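Local coordinates for Sf11-rnase (Nicotiana alata, PDB 1IOO), which cleaves RNA as a secreted T2-family ribonuclease of the style, associated with gametophytic self-incompatibility, the rejection of self pollen, at residues A[86-91]-A[103-108]; A[148-153]-A[180-185]; A[26-31]-A[114-119]; A[1-6]-A[37-42]. One frame throughout, in Å; residues are numbered along the deposited sequence.

Interaction 1. Residues A[86-91]-A[103-108]; sequences YQYIKH and TYFGLA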
# COMPACT_ATOMS: atom_id res chain seq x y z
N TYR A 86 2.65 6.46 12.98
CA TYR A 86 3.24 7.40 12.04
C TYR A 86 2.32 7.63 10.85
O TYR A 86 2.08 8.78 10.44
CB TYR A 86 4.59 6.88 11.54
CG TYR A 86 5.30 7.83 10.61
CD1 TYR A 86 5.65 9.11 11.03
CD2 TYR A 86 5.65 7.44 9.32
CE1 TYR A 86 6.34 9.98 10.19
CE2 TYR A 86 6.34 8.30 8.47
CZ TYR A 86 6.68 9.57 8.91
OH TYR A 86 7.38 10.42 8.08
N GLN A 87 1.79 6.55 10.30
CA GLN A 87 0.91 6.64 9.14
C GLN A 87 -0.37 7.38 9.47
O GLN A 87 -0.90 8.13 8.65
CB GLN A 87 0.59 5.24 8.61
CG GLN A 87 1.79 4.54 7.96
CD GLN A 87 2.29 5.25 6.70
OE1 GLN A 87 3.49 5.30 6.44
NE2 GLN A 87 1.36 5.78 5.91
N TYR A 88 -0.88 7.19 10.69
CA TYR A 88 -2.11 7.86 11.10
C TYR A 88 -1.89 9.37 11.23
O TYR A 88 -2.72 10.16 10.78
CB TYR A 88 -2.61 7.31 12.44
CG TYR A 88 -3.93 7.92 12.86
CD1 TYR A 88 -5.05 7.80 12.04
CD2 TYR A 88 -4.04 8.62 14.06
CE1 TYR A 88 -6.26 8.37 12.41
CE2 TYR A 88 -5.26 9.20 14.43
CZ TYR A 88 -6.36 9.06 13.60
OH TYR A 88 -7.58 9.61 13.95
N ILE A 89 -0.79 9.76 11.86
CA ILE A 89 -0.51 11.18 12.06
C ILE A 89 -0.17 11.88 10.74
O ILE A 89 -0.61 13.00 10.49
CB ILE A 89 0.62 11.37 13.08
CG1 ILE A 89 0.12 10.93 14.46
CG2 ILE A 89 1.08 12.82 13.11
CD1 ILE A 89 1.17 10.92 15.52
N LYS A 90 0.60 11.20 9.89
CA LYS A 90 1.01 11.82 8.63
C LYS A 90 -0.09 11.80 7.56
O LYS A 90 -0.24 12.76 6.81
CB LYS A 90 2.26 11.10 8.09
CG LYS A 90 2.83 11.73 6.82
CD LYS A 90 4.10 11.03 6.38
CE LYS A 90 4.71 11.71 5.17
NZ LYS A 90 6.01 11.08 4.78
N HIS A 91 -0.86 10.71 7.49
CA HIS A 91 -1.87 10.60 6.45
C HIS A 91 -3.29 10.57 6.99
O HIS A 91 -4.18 11.20 6.43
CB HIS A 91 -1.57 9.36 5.60
CG HIS A 91 -0.32 9.49 4.80
ND1 HIS A 91 -0.19 10.38 3.75
CD2 HIS A 91 0.89 8.88 4.92
CE1 HIS A 91 1.03 10.32 3.26
NE2 HIS A 91 1.71 9.42 3.96
N THR A 103 -12.24 4.02 12.12
CA THR A 103 -12.80 3.82 10.79
C THR A 103 -11.75 4.02 9.70
O THR A 103 -11.90 3.49 8.60
CB THR A 103 -14.03 4.69 10.55
OG1 THR A 103 -13.70 6.07 10.71
CG2 THR A 103 -15.12 4.32 11.54
N TYR A 104 -10.70 4.77 10.00
CA TYR A 104 -9.61 4.94 9.04
C TYR A 104 -8.87 3.61 8.86
O TYR A 104 -8.68 3.14 7.73
CB TYR A 104 -8.65 6.03 9.51
CG TYR A 104 -7.36 6.10 8.72
CD1 TYR A 104 -6.18 5.57 9.23
CD2 TYR A 104 -7.32 6.72 7.47
CE1 TYR A 104 -4.98 5.66 8.53
CE2 TYR A 104 -6.11 6.81 6.75
CZ TYR A 104 -4.95 6.28 7.29
OH TYR A 104 -3.75 6.34 6.61
N PHE A 105 -8.47 3.00 9.96
CA PHE A 105 -7.80 1.71 9.87
C PHE A 105 -8.78 0.62 9.41
O PHE A 105 -8.40 -0.28 8.67
CB PHE A 105 -7.14 1.34 11.20
CG PHE A 105 -5.84 2.06 11.44
CD1 PHE A 105 -5.81 3.30 12.08
CD2 PHE A 105 -4.66 1.52 10.96
CE1 PHE A 105 -4.61 3.99 12.23
CE2 PHE A 105 -3.45 2.20 11.10
CZ PHE A 105 -3.43 3.44 11.74
N GLY A 106 -10.03 0.74 9.83
CA GLY A 106 -11.03 -0.24 9.41
C GLY A 106 -11.23 -0.18 7.91
O GLY A 106 -11.40 -1.21 7.25
N LEU A 107 -11.21 1.03 7.36
CA LEU A 107 -11.35 1.21 5.92
C LEU A 107 -10.18 0.59 5.18
O LEU A 107 -10.36 -0.10 4.18
CB LEU A 107 -11.44 2.69 5.55
CG LEU A 107 -11.51 2.97 4.04
CD1 LEU A 107 -12.74 2.30 3.45
CD2 LEU A 107 -11.55 4.47 3.78
N ALA A 108 -8.97 0.83 5.68
CA ALA A 108 -7.77 0.26 5.07
C ALA A 108 -7.90 -1.26 4.98
O ALA A 108 -7.60 -1.86 3.95
CB ALA A 108 -6.53 0.64 5.88
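The hydroxyl of Tyr104 sits between two helices and a strand: OH is hydrogen-bonded to the backbone O of Leu34 on strand 30-37, and it lies 3.9 Å from Gln87 O across the contact. That carbonyl takes His91 N at 2.8 Å within its own helix, and the phenol only packs beside it. On its other approach Tyr104 OH comes 3.9 Å from His91 CB. Tyr104 leaves its backbone toward helix 82-92, its CG anti to the backbone N (chi1 169°), and the side chain slides past Tyr88, which runs the opposite way. Tyr104 CD1 arrives at the edge of the Tyr88 ring, near its plane, 3.8 Å from Tyr88 CD1. The same Tyr88 CD1 is 3.8 Å from Phe105 CE1, and the Tyr88 and Phe105 planes are inclined at 41°.

Three rings thus form an aromatic cluster where helix 82-92 and helix 101-113 of the RNase T2 fold meet, their segment axes 106° apart and never closer than 11.7 Å, a span filled by side chains. Within the second helix Tyr104 CD1 covers the rim of one face of Phe105. An alanine in place of Tyr104 would probably leave Leu34 O without its hydroxyl partner and open a gap beside Tyr88 and His91 CB. His91, the proton acceptor of catalysis, turns its imidazole away from this packing and stacks it on Trp35, while Phe105 continues the aromatic core edge-to-face onto Phe55.

Interaction 2. Residues A[148-153]-A[180-185]; sequences NPDIKC and CPQSDT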
# COMPACT_ATOMS: atom_id res chain seq x y z
N ASN A 148 -7.22 3.53 -13.49
CA ASN A 148 -5.77 3.34 -13.54
C ASN A 148 -5.14 3.19 -12.17
O ASN A 148 -5.31 4.03 -11.29
CB ASN A 148 -5.08 4.50 -14.26
CG ASN A 148 -5.35 4.52 -15.74
OD1 ASN A 148 -5.83 3.53 -16.30
ND2 ASN A 148 -5.04 5.63 -16.39
N PRO A 149 -4.38 2.10 -11.97
CA PRO A 149 -3.70 1.86 -10.70
C PRO A 149 -2.33 2.50 -10.84
O PRO A 149 -1.97 2.96 -11.93
CB PRO A 149 -3.60 0.35 -10.65
CG PRO A 149 -3.30 0.01 -12.11
CD PRO A 149 -4.29 0.91 -12.85
N ASP A 150 -1.56 2.56 -9.76
CA ASP A 150 -0.21 3.08 -9.86
C ASP A 150 0.79 1.99 -9.53
O ASP A 150 0.88 1.54 -8.40
CB ASP A 150 0.03 4.30 -8.96
CG ASP A 150 1.37 4.98 -9.24
OD1 ASP A 150 1.80 5.00 -10.42
OD2 ASP A 150 2.00 5.52 -8.30
N ILE A 151 1.51 1.53 -10.56
CA ILE A 151 2.53 0.51 -10.37
C ILE A 151 3.85 1.18 -10.00
O ILE A 151 4.41 1.93 -10.78
CB ILE A 151 2.71 -0.31 -11.66
CG1 ILE A 151 1.35 -0.82 -12.16
CG2 ILE A 151 3.67 -1.46 -11.41
CD1 ILE A 151 0.54 -1.56 -11.12
N LYS A 152 4.32 0.92 -8.78
CA LYS A 152 5.53 1.56 -8.28
C LYS A 152 6.71 0.60 -8.28
O LYS A 152 6.62 -0.52 -7.79
CB LYS A 152 5.27 2.09 -6.87
CG LYS A 152 4.06 3.02 -6.80
CD LYS A 152 3.79 3.48 -5.39
CE LYS A 152 2.55 4.35 -5.32
NZ LYS A 152 2.34 4.87 -3.94
N CYS A 153 7.83 1.05 -8.83
CA CYS A 153 9.01 0.22 -8.89
C CYS A 153 10.13 0.77 -8.05
O CYS A 153 10.17 1.95 -7.70
CB CYS A 153 9.54 0.09 -10.32
SG CYS A 153 8.48 -0.87 -11.44
N CYS A 180 -5.53 6.79 -10.32
CA CYS A 180 -4.35 7.17 -9.56
C CYS A 180 -3.37 7.94 -10.43
O CYS A 180 -3.19 7.63 -11.61
CB CYS A 180 -3.58 5.95 -9.11
SG CYS A 180 -4.19 4.96 -7.72
N PRO A 181 -2.71 8.96 -9.86
CA PRO A 181 -1.74 9.66 -10.69
C PRO A 181 -0.61 8.66 -10.97
O PRO A 181 -0.32 7.81 -10.13
CB PRO A 181 -1.29 10.81 -9.80
CG PRO A 181 -2.51 11.11 -9.00
CD PRO A 181 -3.02 9.73 -8.64
N GLN A 182 -0.00 8.75 -12.15
CA GLN A 182 1.08 7.84 -12.51
C GLN A 182 2.43 8.36 -12.02
O GLN A 182 2.87 9.43 -12.42
CB GLN A 182 1.09 7.63 -14.03
CG GLN A 182 -0.25 7.12 -14.55
CD GLN A 182 -0.58 5.74 -14.03
OE1 GLN A 182 -0.02 4.75 -14.48
NE2 GLN A 182 -1.50 5.68 -13.07
N SER A 183 3.08 7.58 -11.16
CA SER A 183 4.36 7.96 -10.58
C SER A 183 5.51 7.82 -11.58
O SER A 183 6.57 8.43 -11.40
CB SER A 183 4.66 7.10 -9.34
OG SER A 183 4.83 5.74 -9.69
N ASP A 184 5.30 7.02 -12.62
CA ASP A 184 6.32 6.82 -13.65
C ASP A 184 7.69 6.51 -13.02
O ASP A 184 8.71 7.06 -13.43
CB ASP A 184 6.41 8.07 -14.53
CG ASP A 184 7.20 7.83 -15.81
OD1 ASP A 184 6.94 6.81 -16.49
OD2 ASP A 184 8.06 8.67 -16.14
N THR A 185 7.70 5.60 -12.04
CA THR A 185 8.92 5.21 -11.34
C THR A 185 9.53 3.96 -11.95
O THR A 185 10.65 3.57 -11.60
CB THR A 185 8.65 4.92 -9.86
OG1 THR A 185 7.72 3.83 -9.75
CG2 THR A 185 8.08 6.14 -9.17
O HOH W 1 1.70 3.52 -12.77
O HOH W 2 0.07 7.82 -7.36
O HOH W 3 5.98 3.54 -12.98
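Asp150 and Ser183 are brought together by their first torsions: CG of Asp150 is anti to its backbone N (chi1 -170°), and OG of Ser183 stands between its own N and carbonyl carbon (chi1 65°), on the side of the carboxylate. Ser183 OG lies 3.2 Å from both Asp150 OD1 and Asp150 OD2. The serine amide is held separately: Ser183 N gives an almost straight bond (177°) at 3.0 Å on the syn side of Asp150 OD1, though tilted out of the carboxylate plane. A water also donates to Asp150 OD1 and to Gln182 OE1 while accepting from Ile151 N, so this largely buried charge has several donors, which would probably stabilise its anionic form.

Gln182 folds back at chi2 and spends its NE2 on two carbonyls, Pro149 O across the contact at 3.0 Å and Cys180 O in its own segment at 3.0 Å. Both acceptors lie in the plane of the amide, which is thereby fixed in rotation, although the nitrogen stands above each carbonyl plane. At one end Cys180 N bonds to Asn148 O at 2.9 Å; at the other Thr185 OG1 receives Cys153 N at 2.9 Å.

The 180-185 segment, though not itself a strand, runs beside strand 150-154 and satisfies backbone groups there, while Asp150 and Lys152 bond through their backbones to strand 162-170. One disulfide ties Cys153 to Cys186, just after 180-185; another ties Cys180 to Cys169 of strand 162-170. Phe138 of helix 134-145 packs against Asn148, Pro149 and Gln182.

Interaction 3. Residues A[26-31]-A[114-119]; sequences PNNFTI and KFDLLR. With NAG (2-acetamido-2-deoxy-beta-D-glucopyranose), chain C; NAG (2-acetamido-2-deoxy-beta-D-glucopyranose), chain B; MAN (alpha-D-mannopyranose), chain D.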
# COMPACT_ATOMS: atom_id res chain seq x y z
N PRO A 26 5.73 -11.72 4.50
CA PRO A 26 4.60 -12.59 4.13
C PRO A 26 4.61 -12.79 2.62
O PRO A 26 5.09 -11.93 1.88
CB PRO A 26 3.38 -11.78 4.56
CG PRO A 26 3.90 -10.98 5.72
CD PRO A 26 5.25 -10.53 5.23
N ASN A 27 4.09 -13.92 2.16
CA ASN A 27 4.02 -14.20 0.72
C ASN A 27 2.74 -13.66 0.13
O ASN A 27 2.08 -14.31 -0.69
CB ASN A 27 4.12 -15.71 0.45
CG ASN A 27 4.04 -16.03 -1.04
OD1 ASN A 27 4.82 -15.50 -1.84
ND2 ASN A 27 3.10 -16.88 -1.42
N ASN A 28 2.38 -12.45 0.53
CA ASN A 28 1.18 -11.79 0.05
C ASN A 28 1.31 -10.30 0.24
O ASN A 28 2.10 -9.85 1.07
CB ASN A 28 -0.02 -12.31 0.84
CG ASN A 28 -1.33 -12.19 0.09
OD1 ASN A 28 -1.38 -11.72 -1.05
ND2 ASN A 28 -2.40 -12.63 0.74
N PHE A 29 0.56 -9.53 -0.53
CA PHE A 29 0.62 -8.09 -0.40
C PHE A 29 0.11 -7.66 0.96
O PHE A 29 -0.79 -8.27 1.53
CB PHE A 29 -0.21 -7.38 -1.48
CG PHE A 29 0.38 -7.50 -2.85
CD1 PHE A 29 0.12 -8.61 -3.64
CD2 PHE A 29 1.21 -6.50 -3.36
CE1 PHE A 29 0.68 -8.75 -4.90
CE2 PHE A 29 1.78 -6.62 -4.62
CZ PHE A 29 1.52 -7.75 -5.39
N THR A 30 0.74 -6.62 1.51
CA THR A 30 0.33 -6.06 2.78
C THR A 30 0.11 -4.57 2.63
O THR A 30 0.55 -3.98 1.65
CB THR A 30 1.38 -6.30 3.89
OG1 THR A 30 2.62 -5.71 3.50
CG2 THR A 30 1.57 -7.79 4.13
N ILE A 31 -0.58 -3.97 3.59
CA ILE A 31 -0.85 -2.54 3.52
C ILE A 31 0.37 -1.72 3.93
O ILE A 31 0.98 -1.99 4.97
CB ILE A 31 -2.00 -2.14 4.45
CG1 ILE A 31 -3.27 -2.88 4.06
CG2 ILE A 31 -2.19 -0.63 4.41
CD1 ILE A 31 -4.36 -2.81 5.12
N LYS A 114 -10.68 -6.31 -0.37
CA LYS A 114 -11.35 -6.28 -1.66
C LYS A 114 -10.50 -6.88 -2.76
O LYS A 114 -11.00 -7.23 -3.83
CB LYS A 114 -11.68 -4.83 -2.07
CG LYS A 114 -12.95 -4.25 -1.48
CD LYS A 114 -13.11 -2.79 -1.88
CE LYS A 114 -13.07 -2.58 -3.39
NZ LYS A 114 -14.22 -3.20 -4.12
N PHE A 115 -9.20 -7.01 -2.51
CA PHE A 115 -8.31 -7.49 -3.55
C PHE A 115 -7.49 -8.70 -3.14
O PHE A 115 -7.24 -8.97 -1.97
CB PHE A 115 -7.32 -6.39 -3.97
CG PHE A 115 -7.97 -5.10 -4.34
CD1 PHE A 115 -8.00 -4.03 -3.44
CD2 PHE A 115 -8.58 -4.94 -5.58
CE1 PHE A 115 -8.63 -2.83 -3.77
CE2 PHE A 115 -9.21 -3.75 -5.92
CZ PHE A 115 -9.24 -2.69 -5.02
N ASP A 116 -7.10 -9.43 -4.18
CA ASP A 116 -6.17 -10.51 -4.11
C ASP A 116 -5.28 -10.38 -5.33
O ASP A 116 -5.40 -11.13 -6.29
CB ASP A 116 -6.86 -11.88 -4.11
CG ASP A 116 -5.89 -13.02 -3.81
OD1 ASP A 116 -4.65 -12.79 -3.87
OD2 ASP A 116 -6.35 -14.15 -3.53
N LEU A 117 -4.45 -9.34 -5.30
CA LEU A 117 -3.60 -8.99 -6.43
C LEU A 117 -2.66 -10.11 -6.82
O LEU A 117 -2.35 -10.27 -7.99
CB LEU A 117 -2.83 -7.70 -6.13
CG LEU A 117 -3.68 -6.47 -5.79
CD1 LEU A 117 -2.77 -5.25 -5.73
CD2 LEU A 117 -4.78 -6.25 -6.83
N LEU A 118 -2.19 -10.87 -5.84
CA LEU A 118 -1.31 -11.98 -6.15
C LEU A 118 -2.02 -12.98 -7.07
O LEU A 118 -1.44 -13.46 -8.04
CB LEU A 118 -0.84 -12.67 -4.87
CG LEU A 118 0.21 -13.76 -5.09
CD1 LEU A 118 1.44 -13.16 -5.77
CD2 LEU A 118 0.59 -14.37 -3.75
N ARG A 119 -3.27 -13.27 -6.75
CA ARG A 119 -4.07 -14.20 -7.55
C ARG A 119 -4.42 -13.57 -8.91
O ARG A 119 -4.38 -14.24 -9.95
CB ARG A 119 -5.34 -14.58 -6.79
CG ARG A 119 -6.32 -15.47 -7.55
CD ARG A 119 -5.70 -16.79 -7.99
NE ARG A 119 -6.70 -17.66 -8.60
CZ ARG A 119 -6.43 -18.72 -9.35
NH1 ARG A 119 -5.17 -19.06 -9.59
NH2 ARG A 119 -7.42 -19.44 -9.86
C1 NAG C . -3.71 -12.62 0.13
C2 NAG C . -4.41 -13.95 0.46
C3 NAG C . -5.86 -13.93 -0.02
C4 NAG C . -6.57 -12.73 0.57
C5 NAG C . -5.83 -11.46 0.15
C6 NAG C . -6.46 -10.21 0.73
C7 NAG C . -3.64 -16.23 0.47
C8 NAG C . -3.19 -17.42 -0.36
N2 NAG C . -3.70 -15.05 -0.15
O3 NAG C . -6.51 -15.13 0.39
O4 NAG C . -7.93 -12.68 0.10
O5 NAG C . -4.47 -11.51 0.64
O6 NAG C . -6.34 -10.18 2.14
O7 NAG C . -3.92 -16.38 1.66
C1 NAG B . -8.92 -12.51 1.06
C2 NAG B . -10.28 -12.58 0.37
C3 NAG B . -11.41 -12.52 1.41
C4 NAG B . -11.20 -13.59 2.51
C5 NAG B . -9.78 -13.48 3.08
C6 NAG B . -9.45 -14.57 4.08
C7 NAG B . -10.42 -11.74 -1.88
C8 NAG B . -10.43 -10.55 -2.82
N2 NAG B . -10.41 -11.49 -0.58
O3 NAG B . -12.65 -12.74 0.75
O4 NAG B . -12.15 -13.41 3.58
O5 NAG B . -8.80 -13.58 2.02
O6 NAG B . -9.45 -15.85 3.46
O7 NAG B . -10.43 -12.88 -2.35
C1 MAN D . -16.22 -11.17 -0.04
C2 MAN D . -15.25 -10.72 -1.13
C3 MAN D . -14.23 -9.74 -0.55
C4 MAN D . -14.94 -8.56 0.11
C5 MAN D . -15.91 -9.10 1.17
C6 MAN D . -16.74 -8.00 1.83
O2 MAN D . -15.97 -10.11 -2.19
O3 MAN D . -13.38 -9.26 -1.58
O4 MAN D . -13.99 -7.71 0.72
O5 MAN D . -16.83 -10.04 0.57
O6 MAN D . -17.87 -7.67 1.03
O HOH W 4 -2.98 -10.81 -3.00
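Asn28 approaches Leu118 with its amide, and the side chain can be followed outward from CB, which faces C1 of the first N-acetylglucosamine. Its CG is anti to the backbone N (chi1 -155°); the amide beyond it lies by the start of helix 117-123. There OD1 packs 4.0 Å from Leu118 CB, takes Phe29 N from above its carbonyl plane, and receives a proton from a water at 2.7 Å. The tip, ND2, is joined covalently to C1 of that first sugar, the root of the N-linked glycan.

The water also donates to Asp116 OD1 at 2.7 Å and accepts from Leu118 N, tying the glycosylated loop to the helix start. Asp116 is the N-cap: its OD1, approached from above the carboxylate plane, takes Arg119 N at 3.2 Å. An alanine at Asp116 would probably leave Arg119 N without its cap and take from the bridging water one of its two acceptors. The other carboxylate oxygen, OD2, lies 3.6 Å from C3 of the first sugar, while the acetyl methyl C8 of the second N-acetylglucosamine rests 3.5 Å from Lys114 O.

Further in, Leu117 CB makes an off-centre CH-pi contact with the Phe29 ring, 4.3 Å from its centroid, the two side chains crossing at about a right angle. The methyl Leu118 CD2 packs on the carbonyl oxygen Asn27 O at 3.4 Å. Phe29 also packs on Trp11 and Ile166, and Leu117 touches Leu9 and Ile166 of the central sheet and Ile141 and Val144 of helix 134-145.

Interaction 4. Residues A[1-6]-A[37-42]; sequences DFEYLQ and DNVKTR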
# COMPACT_ATOMS: atom_id res chain seq x y z
N ASP A 1 -11.47 19.56 1.37
CA ASP A 1 -11.64 18.11 1.09
C ASP A 1 -10.65 17.64 0.03
O ASP A 1 -10.51 18.27 -1.02
CB ASP A 1 -13.08 17.83 0.64
CG ASP A 1 -13.31 16.37 0.31
OD1 ASP A 1 -12.89 15.51 1.12
OD2 ASP A 1 -13.91 16.08 -0.75
N PHE A 2 -9.97 16.53 0.31
CA PHE A 2 -9.00 15.99 -0.62
C PHE A 2 -9.70 15.40 -1.85
O PHE A 2 -10.92 15.23 -1.86
CB PHE A 2 -8.12 14.95 0.08
CG PHE A 2 -8.87 13.80 0.66
CD1 PHE A 2 -8.91 12.58 0.00
CD2 PHE A 2 -9.55 13.93 1.87
CE1 PHE A 2 -9.61 11.51 0.53
CE2 PHE A 2 -10.25 12.86 2.41
CZ PHE A 2 -10.28 11.64 1.74
N GLU A 3 -8.91 15.08 -2.87
CA GLU A 3 -9.47 14.59 -4.13
C GLU A 3 -9.65 13.07 -4.16
O GLU A 3 -10.63 12.59 -4.73
CB GLU A 3 -8.57 15.03 -5.29
CG GLU A 3 -8.39 16.54 -5.36
CD GLU A 3 -7.58 16.99 -6.56
OE1 GLU A 3 -6.48 16.43 -6.78
OE2 GLU A 3 -8.04 17.90 -7.28
N TYR A 4 -8.73 12.32 -3.57
CA TYR A 4 -8.86 10.86 -3.61
C TYR A 4 -8.09 10.17 -2.49
O TYR A 4 -7.29 10.79 -1.79
CB TYR A 4 -8.34 10.34 -4.96
CG TYR A 4 -6.86 10.58 -5.19
CD1 TYR A 4 -5.91 9.62 -4.82
CD2 TYR A 4 -6.40 11.78 -5.72
CE1 TYR A 4 -4.54 9.86 -4.98
CE2 TYR A 4 -5.04 12.03 -5.89
CZ TYR A 4 -4.12 11.08 -5.51
OH TYR A 4 -2.77 11.34 -5.65
N LEU A 5 -8.38 8.89 -2.33
CA LEU A 5 -7.68 8.04 -1.37
C LEU A 5 -6.85 7.03 -2.12
O LEU A 5 -7.34 6.38 -3.04
CB LEU A 5 -8.67 7.26 -0.50
CG LEU A 5 -9.42 7.91 0.64
CD1 LEU A 5 -10.43 6.91 1.19
CD2 LEU A 5 -8.45 8.33 1.74
N GLN A 6 -5.58 6.89 -1.75
CA GLN A 6 -4.74 5.91 -2.40
C GLN A 6 -4.36 4.79 -1.45
O GLN A 6 -3.68 5.02 -0.45
CB GLN A 6 -3.46 6.54 -2.96
CG GLN A 6 -2.59 5.50 -3.66
CD GLN A 6 -1.29 6.03 -4.20
OE1 GLN A 6 -0.52 5.29 -4.82
NE2 GLN A 6 -1.02 7.31 -3.97
N ASP A 37 -5.25 12.27 -0.74
CA ASP A 37 -4.33 13.11 -1.49
C ASP A 37 -5.02 13.97 -2.53
O ASP A 37 -6.23 13.92 -2.72
CB ASP A 37 -3.29 12.22 -2.21
CG ASP A 37 -1.88 12.77 -2.11
OD1 ASP A 37 -1.71 14.01 -2.08
OD2 ASP A 37 -0.93 11.96 -2.08
N ASN A 38 -4.19 14.78 -3.17
CA ASN A 38 -4.58 15.65 -4.26
C ASN A 38 -3.64 15.41 -5.43
O ASN A 38 -2.49 15.03 -5.23
CB ASN A 38 -4.51 17.12 -3.84
CG ASN A 38 -5.48 17.46 -2.74
OD1 ASN A 38 -6.68 17.18 -2.83
ND2 ASN A 38 -4.98 18.09 -1.68
N VAL A 39 -4.11 15.62 -6.65
CA VAL A 39 -3.28 15.40 -7.82
C VAL A 39 -2.14 16.42 -7.89
O VAL A 39 -0.99 16.07 -8.16
CB VAL A 39 -4.11 15.50 -9.12
CG1 VAL A 39 -3.24 15.16 -10.32
CG2 VAL A 39 -5.30 14.55 -9.04
N LYS A 40 -2.47 17.68 -7.62
CA LYS A 40 -1.49 18.77 -7.66
C LYS A 40 -0.30 18.50 -6.74
O LYS A 40 0.69 17.90 -7.16
CB LYS A 40 -2.16 20.09 -7.26
CG LYS A 40 -2.99 20.02 -5.98
CD LYS A 40 -3.53 21.38 -5.60
CE LYS A 40 -4.53 21.28 -4.45
NZ LYS A 40 -5.75 20.54 -4.87
N THR A 41 -0.40 18.95 -5.50
CA THR A 41 0.67 18.78 -4.53
C THR A 41 0.33 17.70 -3.51
O THR A 41 -0.84 17.46 -3.22
CB THR A 41 0.96 20.11 -3.79
OG1 THR A 41 2.03 19.92 -2.86
CG2 THR A 41 -0.28 20.59 -3.06
N ARG A 42 1.36 17.05 -2.98
CA ARG A 42 1.16 15.98 -2.00
C ARG A 42 0.57 16.51 -0.70
O ARG A 42 1.03 17.51 -0.15
CB ARG A 42 2.48 15.26 -1.74
CG ARG A 42 2.90 14.35 -2.89
CD ARG A 42 1.98 13.14 -3.01
NE ARG A 42 1.45 12.94 -4.36
CZ ARG A 42 0.48 13.67 -4.90
NH1 ARG A 42 -0.08 14.65 -4.22
NH2 ARG A 42 0.07 13.41 -6.14
O HOH W 5 -8.14 19.32 -2.97
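Tyr4 and Asp37 lie side by side and point the same way, ring and carboxylate planes 25° apart. Asp37 C lies over one face of the phenol ring, whose outer end comes close to the aspartate, with Tyr4 CZ 3.6 Å from Asp37 CB. Val39 N approaches the edge of this ring, near its plane. Arg42 crosses the tyrosine at about a right angle, the guanidinium turned 87° to the ring, and sets one face under Tyr4 OH. The guanidinium is steered there from its own segment: Arg42 NH1 makes a salt bridge to Asp37 OD1 at 2.8 Å and bonds to Asn38 O at 2.6 Å.

Between the backbones lies a classic beta bulge at the start of strand 4-10, with Glu3 and Tyr4 both opposite Asp37. Asp37 O is gripped from opposite faces of its plane by Glu3 N at 2.9 Å and Tyr4 N at 3.1 Å, and Asp37 N returns a bond to Tyr4 O at 2.7 Å. Next to the bulge, Glu3 crosses Asn38 with carboxylate and amide planes 74° apart. Extended beyond CG, the glutamate presents OE1 to Val39 N, which bonds to it nearly in line with its C-O axis. Asn38 OD1 turns back to Glu3 N in a weak bond and also takes a water that donates to Asp1 O.

How the interactions relate
Interactions 2, 3 and 4 reach the central antiparallel sheet, and interaction 1 packs helices against it. Leu107 CD2 of interaction 1 meets Leu5 CD1 of interaction 4 at 3.7 Å, and its Ala108 O meets Ile31 CD1 of interaction 3 at 3.6 Å. Lys152 NZ lies 3.0 Å from Gln6 OE1, bringing interactions 2 and 4 together. Interactions 1 and 2 stand on opposite sides of the chain's centre, their centres 21 Å apart: interaction 1 holds the catalytic His91, and interaction 2 comes near the site through Lys152, about 6 Å from His32 and about 9 Å from His91, side chain to side chain. Asp37 of interaction 4 is likewise about 6 Å from His91.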